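Local structure of nucleoporin NUP82 (Chaetomium thermophilum, 5CWW) at residues I299-A313 with V326-D338. The protein probably serves as a structural component of the nuclear pore complex and as a docking partner for transport factors passing through it. Sequence-based numbering, arbitrary orientation.
Sequences IPSLSASIVAKVAAA and VAQQQLEWMSEID
The helical hairpin in which Ile306 of one arm meets Met334 of the other illustrates how two antiparallel helices interlock without a single hydrogen bond between them. The axes of 299-313 and 326-338 run at 148° to each other and draw together toward the turn, where Ala327 CB lies 3.9 Å from Val310 CG2 and the small Ala327 lets the backbones close in. Farther along, Met334 enters as a knob into a hole formed by Ile299, Leu302, Ser303 and Ile306. Its chain leaves with CG anti to the backbone N (chi1 -179°), then bends at both later torsions, which brings CE within 3.5 Å of Ile306 CD1 and SD within 3.4 Å of Ser303 OG. That hydroxyl is hydrogen-bonded back to Ile299 O, approaching from above the carbonyl plane. The hairpin belongs to the long insertion between strands 281-284 and 369-370 of one four-stranded antiparallel sheet, an elaboration on the propeller-like, WD-repeat-type domain that makes up this N-terminal part of NUP82. Ile306 divides its branches: CG2 lies over the backbone at Leu331 N, while CD1 reaches the edge of the Trp333 ring. Cutting Ile306 back to alanine is likely to open a gap beside Met334 CE and leave that methyl less firmly held. Gln330 OE1 rests against Ile306 CG1 at 3.7 Å, while its NE2 is bound by Ala448 O and Glu447 OE1. The aliphatic part of Lys309 passes Gln330 at about a right angle, and its CE lies 3.9 Å from Val326 CG1. At the other end Ile299 CD1 meets Ile337 CG2, both residues also packing on Tyr357.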
ATOM      1  N   ILE B 299      13.298 -10.001 -17.748  1.00 60.57           N
ATOM      2  CA  ILE B 299      13.414  -9.131 -18.917  1.00 62.57           C
ATOM      3  C   ILE B 299      13.025  -9.830 -20.224  1.00 67.85           C
ATOM      4  O   ILE B 299      12.267  -9.265 -21.013  1.00 70.06           O
ATOM      5  CB  ILE B 299      14.849  -8.563 -19.043  1.00 61.91           C
ATOM      6  CG1 ILE B 299      15.106  -7.576 -17.900  1.00 59.61           C
ATOM      7  CG2 ILE B 299      15.049  -7.860 -20.389  1.00 61.24           C
ATOM      8  CD1 ILE B 299      16.508  -6.994 -17.857  1.00 61.03           C
ATOM      9  N   PRO B 300      13.538 -11.048 -20.470  1.00 69.05           N
ATOM     10  CA  PRO B 300      13.143 -11.709 -21.720  1.00 68.99           C
ATOM     11  C   PRO B 300      11.646 -12.014 -21.801  1.00 64.26           C
ATOM     12  O   PRO B 300      11.075 -11.942 -22.890  1.00 64.77           O
ATOM     13  CB  PRO B 300      13.967 -13.002 -21.716  1.00 72.19           C
ATOM     14  CG  PRO B 300      14.404 -13.191 -20.311  1.00 71.17           C
ATOM     15  CD  PRO B 300      14.557 -11.822 -19.743  1.00 70.43           C
ATOM     16  N   SER B 301      11.021 -12.347 -20.675  1.00 62.54           N
ATOM     17  CA  SER B 301       9.590 -12.627 -20.671  1.00 62.08           C
ATOM     18  C   SER B 301       8.791 -11.356 -20.955  1.00 61.50           C
ATOM     19  O   SER B 301       7.800 -11.390 -21.683  1.00 61.66           O
ATOM     20  CB  SER B 301       9.157 -13.237 -19.335  1.00 62.05           C
ATOM     21  OG  SER B 301       9.083 -12.254 -18.319  1.00 60.29           O
ATOM     22  N   LEU B 302       9.227 -10.234 -20.389  1.00 60.51           N
ATOM     23  CA  LEU B 302       8.564  -8.956 -20.633  1.00 61.37           C
ATOM     24  C   LEU B 302       8.713  -8.506 -22.083  1.00 62.19           C
ATOM     25  O   LEU B 302       7.760  -8.009 -22.680  1.00 60.18           O
ATOM     26  CB  LEU B 302       9.111  -7.873 -19.699  1.00 62.90           C
ATOM     27  CG  LEU B 302       8.664  -7.957 -18.238  1.00 62.61           C
ATOM     28  CD1 LEU B 302       9.432  -6.953 -17.392  1.00 63.24           C
ATOM     29  CD2 LEU B 302       7.164  -7.720 -18.114  1.00 62.34           C
ATOM     30  N   SER B 303       9.909  -8.669 -22.642  1.00 65.20           N
ATOM     31  CA  SER B 303      10.149  -8.310 -24.036  1.00 68.51           C
ATOM     32  C   SER B 303       9.142  -9.005 -24.945  1.00 69.13           C
ATOM     33  O   SER B 303       8.510  -8.369 -25.786  1.00 70.49           O
ATOM     34  CB  SER B 303      11.574  -8.673 -24.454  1.00 72.79           C
ATOM     35  OG  SER B 303      12.529  -7.989 -23.662  1.00 73.20           O
ATOM     36  N   ALA B 304       8.990 -10.313 -24.759  1.00 69.74           N
ATOM     37  CA  ALA B 304       8.054 -11.097 -25.556  1.00 69.48           C
ATOM     38  C   ALA B 304       6.632 -10.579 -25.368  1.00 69.59           C
ATOM     39  O   ALA B 304       5.872 -10.452 -26.330  1.00 71.72           O
ATOM     40  CB  ALA B 304       8.140 -12.563 -25.179  1.00 69.12           C
ATOM     41  N   SER B 305       6.282 -10.283 -24.121  1.00 69.15           N
ATOM     42  CA  SER B 305       4.961  -9.766 -23.791  1.00 70.44           C
ATOM     43  C   SER B 305       4.705  -8.426 -24.474  1.00 68.98           C
ATOM     44  O   SER B 305       3.611  -8.178 -24.982  1.00 72.17           O
ATOM     45  CB  SER B 305       4.813  -9.618 -22.277  1.00 71.36           C
ATOM     46  OG  SER B 305       3.530  -9.130 -21.934  1.00 72.33           O
ATOM     47  N   ILE B 306       5.719  -7.566 -24.485  1.00 64.33           N
ATOM     48  CA  ILE B 306       5.595  -6.248 -25.098  1.00 61.48           C
ATOM     49  C   ILE B 306       5.500  -6.375 -26.614  1.00 64.02           C
ATOM     50  O   ILE B 306       4.615  -5.785 -27.234  1.00 62.04           O
ATOM     51  CB  ILE B 306       6.780  -5.334 -24.721  1.00 58.96           C
ATOM     52  CG1 ILE B 306       6.738  -5.018 -23.224  1.00 57.72           C
ATOM     53  CG2 ILE B 306       6.738  -4.026 -25.513  1.00 58.68           C
ATOM     54  CD1 ILE B 306       7.988  -4.351 -22.697  1.00 58.29           C
ATOM     55  N   VAL B 307       6.412  -7.142 -27.206  1.00 66.54           N
ATOM     56  CA  VAL B 307       6.409  -7.363 -28.650  1.00 69.98           C
ATOM     57  C   VAL B 307       5.057  -7.896 -29.109  1.00 73.13           C
ATOM     58  O   VAL B 307       4.519  -7.450 -30.122  1.00 73.72           O
ATOM     59  CB  VAL B 307       7.523  -8.352 -29.078  1.00 71.66           C
ATOM     60  CG1 VAL B 307       7.343  -8.798 -30.532  1.00 74.66           C
ATOM     61  CG2 VAL B 307       8.894  -7.720 -28.893  1.00 71.69           C
ATOM     62  N   ALA B 308       4.513  -8.844 -28.355  1.00 75.72           N
ATOM     63  CA  ALA B 308       3.232  -9.448 -28.696  1.00 78.66           C
ATOM     64  C   ALA B 308       2.105  -8.425 -28.641  1.00 79.77           C
ATOM     65  O   ALA B 308       1.186  -8.459 -29.459  1.00 84.56           O
ATOM     66  CB  ALA B 308       2.931 -10.611 -27.763  1.00 79.61           C
ATOM     67  N   LYS B 309       2.178  -7.512 -27.677  1.00 81.57           N
ATOM     68  CA  LYS B 309       1.133  -6.510 -27.505  1.00 80.70           C
ATOM     69  C   LYS B 309       1.180  -5.472 -28.624  1.00 77.77           C
ATOM     70  O   LYS B 309       0.142  -4.986 -29.073  1.00 79.62           O
ATOM     71  CB  LYS B 309       1.262  -5.823 -26.146  1.00 85.13           C
ATOM     72  CG  LYS B 309       0.009  -5.069 -25.737  1.00 91.76           C
ATOM     73  CD  LYS B 309       0.249  -4.161 -24.544  1.00 95.01           C
ATOM     74  CE  LYS B 309      -1.056  -3.553 -24.058  1.00 98.10           C
ATOM     75  NZ  LYS B 309      -1.777  -2.813 -25.136  1.00102.14           N
ATOM     76  N   VAL B 310       2.387  -5.134 -29.068  1.00 75.01           N
ATOM     77  CA  VAL B 310       2.559  -4.233 -30.202  1.00 72.16           C
ATOM     78  C   VAL B 310       1.985  -4.865 -31.463  1.00 72.28           C
ATOM     79  O   VAL B 310       1.326  -4.197 -32.261  1.00 77.83           O
ATOM     80  CB  VAL B 310       4.047  -3.886 -30.433  1.00 69.81           C
ATOM     81  CG1 VAL B 310       4.240  -3.108 -31.734  1.00 70.42           C
ATOM     82  CG2 VAL B 310       4.593  -3.093 -29.256  1.00 66.17           C
ATOM     83  N   ALA B 311       2.241  -6.158 -31.637  1.00 76.15           N
ATOM     84  CA  ALA B 311       1.762  -6.882 -32.805  1.00 76.65           C
ATOM     85  C   ALA B 311       0.238  -6.881 -32.851  1.00 79.54           C
ATOM     86  O   ALA B 311      -0.362  -6.570 -33.879  1.00 82.54           O
ATOM     87  CB  ALA B 311       2.292  -8.308 -32.801  1.00 77.01           C
ATOM     88  N   ALA B 312      -0.381  -7.222 -31.725  1.00 80.82           N
ATOM     89  CA  ALA B 312      -1.834  -7.288 -31.635  1.00 83.03           C
ATOM     90  C   ALA B 312      -2.461  -5.920 -31.885  1.00 86.24           C
ATOM     91  O   ALA B 312      -3.503  -5.814 -32.531  1.00 84.59           O
ATOM     92  CB  ALA B 312      -2.254  -7.820 -30.275  1.00 80.82           C
ATOM     93  N   ALA B 313      -1.821  -4.876 -31.373  1.00 83.65           N
ATOM     94  CA  ALA B 313      -2.335  -3.520 -31.525  1.00 85.11           C
ATOM     95  C   ALA B 313      -2.252  -3.070 -32.979  1.00 89.12           C
ATOM     96  O   ALA B 313      -3.136  -2.371 -33.473  1.00 85.48           O
ATOM     97  CB  ALA B 313      -1.569  -2.561 -30.628  1.00 83.87           C
ATOM     98  N   VAL B 326      -0.415   2.500 -25.357  1.00 68.31           N
ATOM     99  CA  VAL B 326       0.082   1.677 -24.262  1.00 64.27           C
ATOM    100  C   VAL B 326       1.179   0.756 -24.778  1.00 64.11           C
ATOM    101  O   VAL B 326       2.213   0.588 -24.134  1.00 61.74           O
ATOM    102  CB  VAL B 326      -1.040   0.841 -23.612  1.00 63.39           C
ATOM    103  CG1 VAL B 326      -0.496   0.006 -22.462  1.00 61.96           C
ATOM    104  CG2 VAL B 326      -2.151   1.747 -23.113  1.00 63.54           C
ATOM    105  N   ALA B 327       0.952   0.172 -25.950  1.00 67.65           N
ATOM    106  CA  ALA B 327       1.948  -0.691 -26.574  1.00 68.90           C
ATOM    107  C   ALA B 327       3.198   0.114 -26.914  1.00 67.59           C
ATOM    108  O   ALA B 327       4.320  -0.346 -26.704  1.00 67.62           O
ATOM    109  CB  ALA B 327       1.378  -1.347 -27.822  1.00 73.25           C
ATOM    110  N   GLN B 328       2.995   1.319 -27.435  1.00 68.49           N
ATOM    111  CA  GLN B 328       4.096   2.223 -27.753  1.00 68.35           C
ATOM    112  C   GLN B 328       4.931   2.577 -26.523  1.00 63.30           C
ATOM    113  O   GLN B 328       6.160   2.507 -26.557  1.00 63.95           O
ATOM    114  CB  GLN B 328       3.562   3.504 -28.396  1.00 75.96           C
ATOM    115  CG  GLN B 328       3.486   3.446 -29.909  1.00 84.26           C
ATOM    116  CD  GLN B 328       4.857   3.383 -30.554  1.00 90.66           C
ATOM    117  OE1 GLN B 328       5.878   3.559 -29.888  1.00 90.76           O
ATOM    118  NE2 GLN B 328       4.888   3.128 -31.857  1.00 95.57           N
ATOM    119  N   GLN B 329       4.258   2.961 -25.443  1.00 59.12           N
ATOM    120  CA  GLN B 329       4.940   3.370 -24.223  1.00 55.78           C
ATOM    121  C   GLN B 329       5.763   2.225 -23.638  1.00 55.41           C
ATOM    122  O   GLN B 329       6.888   2.430 -23.184  1.00 56.74           O
ATOM    123  CB  GLN B 329       3.931   3.880 -23.195  1.00 54.57           C
ATOM    124  CG  GLN B 329       3.388   5.268 -23.509  1.00 58.38           C
ATOM    125  CD  GLN B 329       2.362   5.742 -22.497  1.00 61.06           C
ATOM    126  OE1 GLN B 329       1.725   4.937 -21.815  1.00 62.07           O
ATOM    127  NE2 GLN B 329       2.205   7.054 -22.385  1.00 62.55           N
ATOM    128  N   GLN B 330       5.202   1.021 -23.660  1.00 55.60           N
ATOM    129  CA  GLN B 330       5.899  -0.156 -23.153  1.00 54.18           C
ATOM    130  C   GLN B 330       7.117  -0.489 -24.007  1.00 53.89           C
ATOM    131  O   GLN B 330       8.150  -0.907 -23.491  1.00 53.27           O
ATOM    132  CB  GLN B 330       4.960  -1.360 -23.108  1.00 56.35           C
ATOM    133  CG  GLN B 330       3.936  -1.311 -21.989  1.00 54.63           C
ATOM    134  CD  GLN B 330       3.156  -2.606 -21.863  1.00 54.54           C
ATOM    135  OE1 GLN B 330       3.401  -3.564 -22.597  1.00 55.88           O
ATOM    136  NE2 GLN B 330       2.213  -2.644 -20.930  1.00 53.31           N
ATOM    137  N   LEU B 331       6.985  -0.312 -25.317  1.00 57.97           N
ATOM    138  CA  LEU B 331       8.090  -0.565 -26.230  1.00 59.94           C
ATOM    139  C   LEU B 331       9.203   0.458 -26.023  1.00 61.87           C
ATOM    140  O   LEU B 331      10.387   0.135 -26.118  1.00 64.51           O
ATOM    141  CB  LEU B 331       7.603  -0.536 -27.680  1.00 60.38           C
ATOM    142  CG  LEU B 331       8.672  -0.720 -28.758  1.00 60.78           C
ATOM    143  CD1 LEU B 331       9.463  -1.999 -28.529  1.00 62.75           C
ATOM    144  CD2 LEU B 331       8.032  -0.726 -30.137  1.00 61.56           C
ATOM    145  N   GLU B 332       8.812   1.694 -25.735  1.00 60.45           N
ATOM    146  CA  GLU B 332       9.769   2.759 -25.465  1.00 62.01           C
ATOM    147  C   GLU B 332      10.522   2.473 -24.167  1.00 59.42           C
ATOM    148  O   GLU B 332      11.739   2.635 -24.088  1.00 57.32           O
ATOM    149  CB  GLU B 332       9.050   4.105 -25.389  1.00 66.31           C
ATOM    150  CG  GLU B 332       9.974   5.304 -25.292  1.00 72.92           C
ATOM    151  CD  GLU B 332       9.227   6.621 -25.388  1.00 77.99           C
ATOM    152  OE1 GLU B 332       7.988   6.594 -25.552  1.00 78.99           O
ATOM    153  OE2 GLU B 332       9.881   7.682 -25.302  1.00 80.81           O
ATOM    154  N   TRP B 333       9.781   2.031 -23.156  1.00 56.25           N
ATOM    155  CA  TRP B 333      10.359   1.631 -21.879  1.00 56.33           C
ATOM    156  C   TRP B 333      11.395   0.524 -22.067  1.00 57.30           C
ATOM    157  O   TRP B 333      12.507   0.607 -21.544  1.00 59.36           O
ATOM    158  CB  TRP B 333       9.246   1.173 -20.932  1.00 54.96           C
ATOM    159  CG  TRP B 333       9.696   0.795 -19.557  1.00 53.36           C
ATOM    160  CD1 TRP B 333       9.896   1.635 -18.501  1.00 52.15           C
ATOM    161  CD2 TRP B 333       9.975  -0.526 -19.075  1.00 53.64           C
ATOM    162  NE1 TRP B 333      10.291   0.922 -17.395  1.00 52.24           N
ATOM    163  CE2 TRP B 333      10.345  -0.408 -17.721  1.00 52.70           C
ATOM    164  CE3 TRP B 333       9.948  -1.796 -19.658  1.00 54.84           C
ATOM    165  CZ2 TRP B 333      10.693  -1.510 -16.944  1.00 53.54           C
ATOM    166  CZ3 TRP B 333      10.292  -2.888 -18.885  1.00 54.99           C
ATOM    167  CH2 TRP B 333      10.660  -2.738 -17.542  1.00 54.74           C
ATOM    168  N   MET B 334      11.028  -0.504 -22.828  1.00 57.97           N
ATOM    169  CA  MET B 334      11.905  -1.648 -23.053  1.00 58.81           C
ATOM    170  C   MET B 334      13.153  -1.278 -23.850  1.00 64.19           C
ATOM    171  O   MET B 334      14.223  -1.849 -23.632  1.00 63.68           O
ATOM    172  CB  MET B 334      11.144  -2.762 -23.779  1.00 57.01           C
ATOM    173  CG  MET B 334      11.972  -4.020 -24.046  1.00 58.54           C
ATOM    174  SD  MET B 334      12.700  -4.731 -22.556  1.00 73.91           S
ATOM    175  CE  MET B 334      11.229  -5.234 -21.665  1.00 58.37           C
ATOM    176  N   SER B 335      13.018  -0.333 -24.776  1.00 69.93           N
ATOM    177  CA  SER B 335      14.137   0.058 -25.631  1.00 76.00           C
ATOM    178  C   SER B 335      15.272   0.659 -24.803  1.00 74.87           C
ATOM    179  O   SER B 335      16.438   0.593 -25.191  1.00 76.20           O
ATOM    180  CB  SER B 335      13.682   1.054 -26.699  1.00 80.77           C
ATOM    181  OG  SER B 335      13.434   2.331 -26.136  1.00 81.22           O
ATOM    182  N   GLU B 336      14.921   1.242 -23.662  1.00 74.90           N
ATOM    183  CA  GLU B 336      15.914   1.779 -22.740  1.00 74.06           C
ATOM    184  C   GLU B 336      16.709   0.652 -22.083  1.00 70.17           C
ATOM    185  O   GLU B 336      17.824   0.864 -21.611  1.00 72.53           O
ATOM    186  CB  GLU B 336      15.239   2.631 -21.665  1.00 77.93           C
ATOM    187  CG  GLU B 336      14.468   3.831 -22.201  1.00 81.73           C
ATOM    188  CD  GLU B 336      15.303   5.094 -22.247  1.00 85.67           C
ATOM    189  OE1 GLU B 336      15.871   5.472 -21.201  1.00 85.43           O
ATOM    190  OE2 GLU B 336      15.390   5.712 -23.330  1.00 88.99           O
ATOM    191  N   ILE B 337      16.127  -0.543 -22.058  1.00 70.09           N
ATOM    192  CA  ILE B 337      16.764  -1.697 -21.429  1.00 70.20           C
ATOM    193  C   ILE B 337      17.592  -2.501 -22.433  1.00 78.49           C
ATOM    194  O   ILE B 337      18.660  -3.012 -22.091  1.00 77.95           O
ATOM    195  CB  ILE B 337      15.715  -2.617 -20.766  1.00 66.22           C
ATOM    196  CG1 ILE B 337      14.918  -1.830 -19.719  1.00 64.00           C
ATOM    197  CG2 ILE B 337      16.387  -3.824 -20.115  1.00 65.05           C
ATOM    198  CD1 ILE B 337      13.751  -2.587 -19.113  1.00 62.38           C
ATOM    199  N   ASP B 338      17.103  -2.616 -23.664  1.00 85.38           N
ATOM    200  CA  ASP B 338      17.830  -3.339 -24.707  1.00 97.10           C
ATOM    201  C   ASP B 338      19.160  -2.661 -25.025  1.00104.78           C
ATOM    202  O   ASP B 338      20.182  -3.328 -25.191  1.00106.23           O
ATOM    203  CB  ASP B 338      16.984  -3.443 -25.979  1.00100.29           C
ATOM    204  CG  ASP B 338      15.762  -4.324 -25.799  1.00101.96           C
ATOM    205  OD1 ASP B 338      15.833  -5.297 -25.018  1.00103.01           O
ATOM    206  OD2 ASP B 338      14.728  -4.044 -26.443  1.00102.52           O
TER